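Local coordinates for protein Exo-1,5-alpha-L-arabinofuranobiosidase (Gibberella zeae, PDB 2YDT) that probably hydrolyses arabinan as an exo-acting glycosidase, cleaving alpha-1,5-linked L-arabinofuranose chains, and binds an iminosugar inhibitor together with arabinofuranose in its pocket, at residues 57-62 / 131-136; 223-228 / 254-259. All blocks are in the same frame, centred on the assembly; numbering follows the deposited sequence. Where two conformers were deposited one is given.

Contact 1 (57-62 / 131-136)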
loop_
_atom_site.group_PDB
_atom_site.type_symbol
_atom_site.label_atom_id
_atom_site.label_comp_id
_atom_site.label_asym_id
_atom_site.label_seq_id
_atom_site.Cartn_x
_atom_site.Cartn_y
_atom_site.Cartn_z
ATOM N N PHE A 57 5.902 -8.867 -11.485
ATOM C CA PHE A 57 4.700 -8.083 -11.193
ATOM C C PHE A 57 4.015 -7.789 -12.530
ATOM O O PHE A 57 4.549 -6.997 -13.343
ATOM C CB PHE A 57 5.031 -6.761 -10.505
ATOM C CG PHE A 57 5.678 -6.909 -9.148
ATOM C CD1 PHE A 57 5.227 -7.839 -8.219
ATOM C CD2 PHE A 57 6.644 -6.004 -8.757
ATOM C CE1 PHE A 57 5.810 -7.923 -6.937
ATOM C CE2 PHE A 57 7.220 -6.055 -7.455
ATOM C CZ PHE A 57 6.793 -7.051 -6.565
ATOM N N PRO A 58 2.791 -8.323 -12.742
ATOM C CA PRO A 58 2.052 -7.925 -13.961
ATOM C C PRO A 58 1.628 -6.438 -13.938
ATOM O O PRO A 58 1.339 -5.866 -12.871
ATOM C CB PRO A 58 0.808 -8.818 -13.931
ATOM C CG PRO A 58 1.068 -9.864 -12.885
ATOM C CD PRO A 58 2.010 -9.249 -11.906
ATOM N N ILE A 59 1.598 -5.806 -15.107
ATOM C CA ILE A 59 1.091 -4.445 -15.242
ATOM C C ILE A 59 -0.077 -4.444 -16.192
ATOM O O ILE A 59 0.089 -4.740 -17.386
ATOM C CB ILE A 59 2.204 -3.486 -15.740
ATOM C CG1 ILE A 59 3.352 -3.483 -14.714
ATOM C CG2 ILE A 59 1.642 -2.033 -15.978
ATOM C CD1 ILE A 59 3.057 -2.738 -13.376
ATOM N N VAL A 60 -1.244 -4.108 -15.651
ATOM C CA VAL A 60 -2.470 -3.931 -16.448
ATOM C C VAL A 60 -2.793 -2.462 -16.627
ATOM O O VAL A 60 -2.424 -1.611 -15.824
ATOM C CB VAL A 60 -3.679 -4.682 -15.860
ATOM C CG1 VAL A 60 -3.451 -6.186 -15.952
ATOM C CG2 VAL A 60 -3.945 -4.261 -14.417
ATOM N N LYS A 61 -3.447 -2.155 -17.737
ATOM C CA LYS A 61 -3.782 -0.769 -18.071
ATOM C C LYS A 61 -5.275 -0.676 -18.400
ATOM O O LYS A 61 -5.812 -1.568 -19.083
ATOM C CB LYS A 61 -2.990 -0.344 -19.299
ATOM C CG LYS A 61 -3.398 1.032 -19.852
ATOM C CD LYS A 61 -2.403 1.476 -20.899
ATOM C CE LYS A 61 -2.860 2.727 -21.594
ATOM N NZ LYS A 61 -1.827 3.271 -22.503
ATOM N N SER A 62 -5.911 0.396 -17.922
ATOM C CA SER A 62 -7.290 0.721 -18.303
ATOM C C SER A 62 -7.342 2.143 -18.836
ATOM O O SER A 62 -6.801 3.064 -18.231
ATOM C CB SER A 62 -8.218 0.610 -17.116
ATOM O OG SER A 62 -9.546 1.065 -17.460
ATOM N N TYR A 131 4.916 0.630 -20.322
ATOM C CA TYR A 131 5.169 -0.358 -21.355
ATOM C C TYR A 131 6.518 -1.082 -21.211
ATOM O O TYR A 131 6.598 -2.272 -21.519
ATOM C CB TYR A 131 5.005 0.271 -22.766
ATOM C CG TYR A 131 3.557 0.489 -23.097
ATOM C CD1 TYR A 131 2.791 -0.540 -23.645
ATOM C CD2 TYR A 131 2.949 1.700 -22.858
ATOM C CE1 TYR A 131 1.458 -0.370 -23.920
ATOM C CE2 TYR A 131 1.580 1.884 -23.131
ATOM C CZ TYR A 131 0.857 0.837 -23.677
ATOM O OH TYR A 131 -0.506 0.979 -23.953
ATOM N N THR A 132 7.556 -0.369 -20.755
ATOM C CA THR A 132 8.833 -0.996 -20.449
ATOM C C THR A 132 9.317 -0.532 -19.084
ATOM O O THR A 132 8.910 0.523 -18.589
ATOM C CB THR A 132 9.926 -0.719 -21.504
ATOM O OG1 THR A 132 10.176 0.669 -21.531
ATOM C CG2 THR A 132 9.477 -1.180 -22.942
ATOM N N TRP A 133 10.254 -1.299 -18.547
ATOM C CA TRP A 133 10.812 -1.073 -17.214
ATOM C C TRP A 133 12.307 -1.190 -17.190
ATOM O O TRP A 133 12.892 -2.029 -17.911
ATOM C CB TRP A 133 10.223 -2.092 -16.202
ATOM C CG TRP A 133 8.736 -1.974 -16.136
ATOM C CD1 TRP A 133 7.807 -2.679 -16.886
ATOM C CD2 TRP A 133 7.973 -1.032 -15.350
ATOM N NE1 TRP A 133 6.550 -2.213 -16.614
ATOM C CE2 TRP A 133 6.613 -1.211 -15.682
ATOM C CE3 TRP A 133 8.313 -0.079 -14.381
ATOM C CZ2 TRP A 133 5.593 -0.468 -15.077
ATOM C CZ3 TRP A 133 7.315 0.668 -13.809
ATOM C CH2 TRP A 133 5.963 0.461 -14.150
ATOM N N GLU A 134 12.929 -0.376 -16.329
ATOM C CA GLU A 134 14.382 -0.399 -16.059
ATOM C C GLU A 134 14.612 -0.458 -14.550
ATOM O O GLU A 134 13.940 0.249 -13.793
ATOM C CB GLU A 134 15.100 0.837 -16.660
ATOM C CG GLU A 134 15.092 2.121 -15.782
ATOM C CD GLU A 134 15.924 3.319 -16.302
ATOM O OE1 GLU A 134 17.010 3.629 -15.689
ATOM O OE2 GLU A 134 15.465 3.943 -17.263
ATOM N N PHE A 135 15.553 -1.300 -14.119
ATOM C CA PHE A 135 16.042 -1.297 -12.738
ATOM C C PHE A 135 16.668 0.048 -12.416
ATOM O O PHE A 135 17.477 0.583 -13.207
ATOM C CB PHE A 135 17.085 -2.387 -12.542
ATOM C CG PHE A 135 17.765 -2.331 -11.220
ATOM C CD1 PHE A 135 17.060 -2.635 -10.079
ATOM C CD2 PHE A 135 19.114 -2.001 -11.101
ATOM C CE1 PHE A 135 17.657 -2.582 -8.846
ATOM C CE2 PHE A 135 19.734 -1.947 -9.846
ATOM C CZ PHE A 135 19.008 -2.257 -8.728
ATOM N N VAL A 136 16.287 0.638 -11.272
ATOM C CA VAL A 136 16.839 1.925 -10.875
ATOM C C VAL A 136 17.855 1.748 -9.764
ATOM O O VAL A 136 19.043 2.097 -9.937
ATOM C CB VAL A 136 15.742 2.934 -10.466
ATOM C CG1 VAL A 136 16.394 4.273 -10.027
ATOM C CG2 VAL A 136 14.755 3.133 -11.648
#
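Lys61 NZ donates a hydrogen bond to Tyr131 OH, 3.0 Å away, and this is the polar link between strand 57-62 and the turn leading into strand 134-142. The lysine chain is extended all the way, with CG anti to the backbone N (chi1 172°), and it reaches the phenol by crossing the tyrosine at about a right angle. NZ lies near the plane of the Tyr131 ring, at its edge, so the ammonium group addresses the hydroxyl and not the pi face. The aliphatic part follows it in: Lys61 CD passes 3.6 Å from Tyr131 OH.

Two residues further back along the strand the contact becomes apolar. Ile59 and Trp133 approach from opposite directions, and Ile59 CG1 comes within 3.8 Å of Trp133 CZ2. Ile59 CD1 meets the same CZ2, also at 3.8 Å, so the CG1-CD1 branch meets the indole obliquely there, with CG1 also near Trp133 NE1. Ile59 CG1 points that way because it stands beside the backbone N, anti to the carbonyl carbon (chi1 -61°). Trp133 NE1 hydrogen-bonds to Ser73 OG on strand 70-75, which helps set the rotation of the indole and satisfies NE1.

Each segment overlaps an Asp box of the Ser-x-Asp-x-Gly-x-Thr-Trp type found in sialidase-like propellers: Ser62 opens one, and Tyr131 to Trp133 close the next. The contact joins neighbouring blades, since 57-62 is the third strand of the blade 28-75 and 134-142 an outermost strand of the blade 87-142. Its chemistry is divided: indole and isoleucine supply the apolar packing, while on the more solvent-accessible side the ammonium donates to the phenol oxygen, and its charge, if anything, would probably make that hydroxyl slightly easier to ionise.

Contact 2 (223-228 / 254-259); sequences YIYVYE and QKFLNK
Tyr225 CB sits squarely over the face of the Phe256 ring, 3.3 Å from its centroid and 5° off the ring normal, a CH-pi contact inside one four-stranded blade of the beta-propeller. With CG anti to the backbone N (chi1 -179°), the Tyr225 ring is placed alongside Phe256 as an offset stack, the centroids 4.7 Å apart and the two planes inclined by 24°. Tyr225 CD1 thereby comes to 3.5 Å from Phe256 CD2. Two residues earlier on the strand, Tyr223 meets the Phe256 edge: Tyr223 O lies in the ring plane, 3.6 Å from Phe256 CE1, and Tyr223 CB packs against Phe256 CZ at 3.7 Å.

Tyr225 also touches Leu183 and Asp200 of the preceding blade. Phe256 is presented by a type I turn, closed by Lys259 N to Phe256 O, and Arg248 NH1 bonds to that same carbonyl oxygen. Arg248 in turn pairs its backbone with Tyr225, which ties the turn to the sheet. Further along the strand, Glu228 touches the bound iminosugar. Lys259 NZ bonds to Ser250 OG and donates to Lys255 O at 2.8 Å.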
loop_
_atom_site.group_PDB
_atom_site.type_symbol
_atom_site.label_atom_id
_atom_site.label_comp_id
_atom_site.label_asym_id
_atom_site.label_seq_id
_atom_site.Cartn_x
_atom_site.Cartn_y
_atom_site.Cartn_z
ATOM N N TYR A 223 0.156 15.773 7.166
ATOM C CA TYR A 223 0.124 14.456 6.561
ATOM C C TYR A 223 -0.402 13.469 7.564
ATOM O O TYR A 223 -0.124 13.617 8.768
ATOM C CB TYR A 223 1.523 14.011 6.153
ATOM C CG TYR A 223 2.094 14.797 5.021
ATOM C CD1 TYR A 223 2.027 14.325 3.706
ATOM C CD2 TYR A 223 2.680 16.017 5.250
ATOM C CE1 TYR A 223 2.582 15.040 2.662
ATOM C CE2 TYR A 223 3.224 16.765 4.195
ATOM C CZ TYR A 223 3.152 16.281 2.923
ATOM O OH TYR A 223 3.691 17.032 1.908
ATOM N N ILE A 224 -1.183 12.498 7.084
ATOM C CA ILE A 224 -1.642 11.388 7.926
ATOM C C ILE A 224 -0.890 10.110 7.540
ATOM O O ILE A 224 -0.837 9.746 6.375
ATOM C CB ILE A 224 -3.173 11.207 7.856
ATOM C CG1 ILE A 224 -3.633 10.152 8.871
ATOM C CG2 ILE A 224 -3.657 10.923 6.398
ATOM C CD1 ILE A 224 -5.179 9.992 8.977
ATOM N N TYR A 225 -0.338 9.476 8.565
ATOM C CA TYR A 225 0.427 8.228 8.481
ATOM C C TYR A 225 -0.404 7.141 9.113
ATOM O O TYR A 225 -0.696 7.222 10.313
ATOM C CB TYR A 225 1.708 8.430 9.264
ATOM C CG TYR A 225 2.698 7.276 9.325
ATOM C CD1 TYR A 225 3.535 7.045 8.255
ATOM C CD2 TYR A 225 2.795 6.471 10.426
ATOM C CE1 TYR A 225 4.475 5.998 8.289
ATOM C CE2 TYR A 225 3.736 5.429 10.501
ATOM C CZ TYR A 225 4.568 5.211 9.411
ATOM O OH TYR A 225 5.480 4.183 9.484
ATOM N N VAL A 226 -0.692 6.074 8.356
ATOM C CA VAL A 226 -1.578 5.015 8.791
ATOM C C VAL A 226 -0.850 3.683 8.777
ATOM O O VAL A 226 -0.000 3.430 7.887
ATOM C CB VAL A 226 -2.853 4.986 7.895
ATOM C CG1 VAL A 226 -3.785 3.830 8.285
ATOM C CG2 VAL A 226 -3.610 6.369 8.026
ATOM N N TYR A 227 -1.152 2.837 9.759
ATOM C CA TYR A 227 -0.498 1.559 9.908
ATOM C C TYR A 227 -1.325 0.597 10.713
ATOM O O TYR A 227 -2.248 1.027 11.403
ATOM C CB TYR A 227 0.898 1.670 10.536
ATOM C CG TYR A 227 0.971 2.364 11.882
ATOM C CD1 TYR A 227 1.089 1.651 13.061
ATOM C CD2 TYR A 227 0.915 3.730 11.967
ATOM C CE1 TYR A 227 1.144 2.315 14.313
ATOM C CE2 TYR A 227 0.956 4.381 13.200
ATOM C CZ TYR A 227 1.116 3.675 14.350
ATOM O OH TYR A 227 1.181 4.325 15.565
ATOM N N GLU A 228 -0.989 -0.688 10.616
ATOM C CA GLU A 228 -1.566 -1.670 11.576
ATOM C C GLU A 228 -0.618 -1.777 12.772
ATOM O O GLU A 228 0.599 -1.963 12.628
ATOM C CB GLU A 228 -1.841 -3.021 10.914
ATOM C CG GLU A 228 -0.596 -3.813 10.500
ATOM C CD GLU A 228 -0.901 -5.267 10.028
ATOM O OE1 GLU A 228 -2.094 -5.564 9.745
ATOM O OE2 GLU A 228 0.037 -6.092 9.953
ATOM N N GLN A 254 8.552 13.292 7.505
ATOM C CA GLN A 254 9.780 12.618 7.962
ATOM C C GLN A 254 9.854 12.418 9.479
ATOM O O GLN A 254 10.791 11.784 10.001
ATOM C CB GLN A 254 11.020 13.390 7.506
ATOM C CG GLN A 254 11.139 13.536 5.999
ATOM C CD GLN A 254 12.182 14.555 5.617
ATOM O OE1 GLN A 254 13.277 14.190 5.164
ATOM N NE2 GLN A 254 11.862 15.850 5.808
ATOM N N LYS A 255 8.890 13.015 10.176
ATOM C CA LYS A 255 8.903 13.101 11.623
ATOM C C LYS A 255 7.643 12.574 12.272
ATOM O O LYS A 255 7.110 13.171 13.229
ATOM C CB LYS A 255 9.115 14.564 12.034
ATOM C CG LYS A 255 10.408 15.192 11.517
ATOM C CD LYS A 255 10.604 16.601 12.177
ATOM C CE LYS A 255 11.796 17.310 11.620
ATOM N NZ LYS A 255 13.031 16.672 12.099
ATOM N N PHE A 256 7.167 11.429 11.816
ATOM C CA PHE A 256 6.054 10.782 12.507
ATOM C C PHE A 256 6.442 10.171 13.863
ATOM O O PHE A 256 5.565 9.924 14.683
ATOM C CB PHE A 256 5.358 9.754 11.609
ATOM C CG PHE A 256 4.614 10.371 10.428
ATOM C CD1 PHE A 256 3.531 11.193 10.652
ATOM C CD2 PHE A 256 5.021 10.119 9.107
ATOM C CE1 PHE A 256 2.817 11.752 9.576
ATOM C CE2 PHE A 256 4.334 10.649 8.045
ATOM C CZ PHE A 256 3.232 11.465 8.269
ATOM N N LEU A 257 7.721 9.894 14.096
ATOM C CA LEU A 257 8.131 9.094 15.250
ATOM C C LEU A 257 7.724 9.756 16.565
ATOM O O LEU A 257 7.332 9.052 17.516
ATOM C CB LEU A 257 9.621 8.852 15.238
ATOM C CG LEU A 257 10.169 8.114 16.456
ATOM C CD1 LEU A 257 9.635 6.682 16.494
ATOM C CD2 LEU A 257 11.685 8.128 16.416
ATOM N N ASN A 258 7.802 11.089 16.620
ATOM C CA ASN A 258 7.524 11.839 17.869
ATOM C C ASN A 258 6.100 12.301 18.058
ATOM O O ASN A 258 5.795 13.039 19.010
ATOM C CB ASN A 258 8.428 13.071 17.987
ATOM C CG ASN A 258 7.887 14.269 17.213
ATOM O OD1 ASN A 258 7.682 15.384 17.753
ATOM N ND2 ASN A 258 7.598 14.041 15.989
ATOM N N LYS A 259 5.207 11.889 17.176
ATOM C CA LYS A 259 3.836 12.348 17.200
ATOM C C LYS A 259 2.975 11.354 17.943
ATOM O O LYS A 259 3.207 10.146 17.882
ATOM C CB LYS A 259 3.310 12.544 15.787
ATOM C CG LYS A 259 4.164 13.504 14.921
ATOM C CD LYS A 259 4.264 14.875 15.594
ATOM C CE LYS A 259 4.775 15.921 14.636
ATOM N NZ LYS A 259 6.147 15.666 14.133
#

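From the N terminus, strand 11-17 first joins the sheet built by the last strands, 326-330, 336-341 and 354-360, which closes the propeller ring. The chain then makes the blade 28-75, whose third strand is 57-62, then strands 87-92, 105-111 and 119-126 of the next, and closes contact 1 at 131-136, between two consecutive blades. The blade running from strand 154-162 to strand 198-201 follows before 223-228 begins contact 2, whose loop, 254-259, returns after only strand 245-250 and stays within its own blade. The two contacts run in series, neither nested nor crossed. Their centres are 30 Å apart, on opposite sides of the chain's centre, one joining blade to blade and the other fastening a loop.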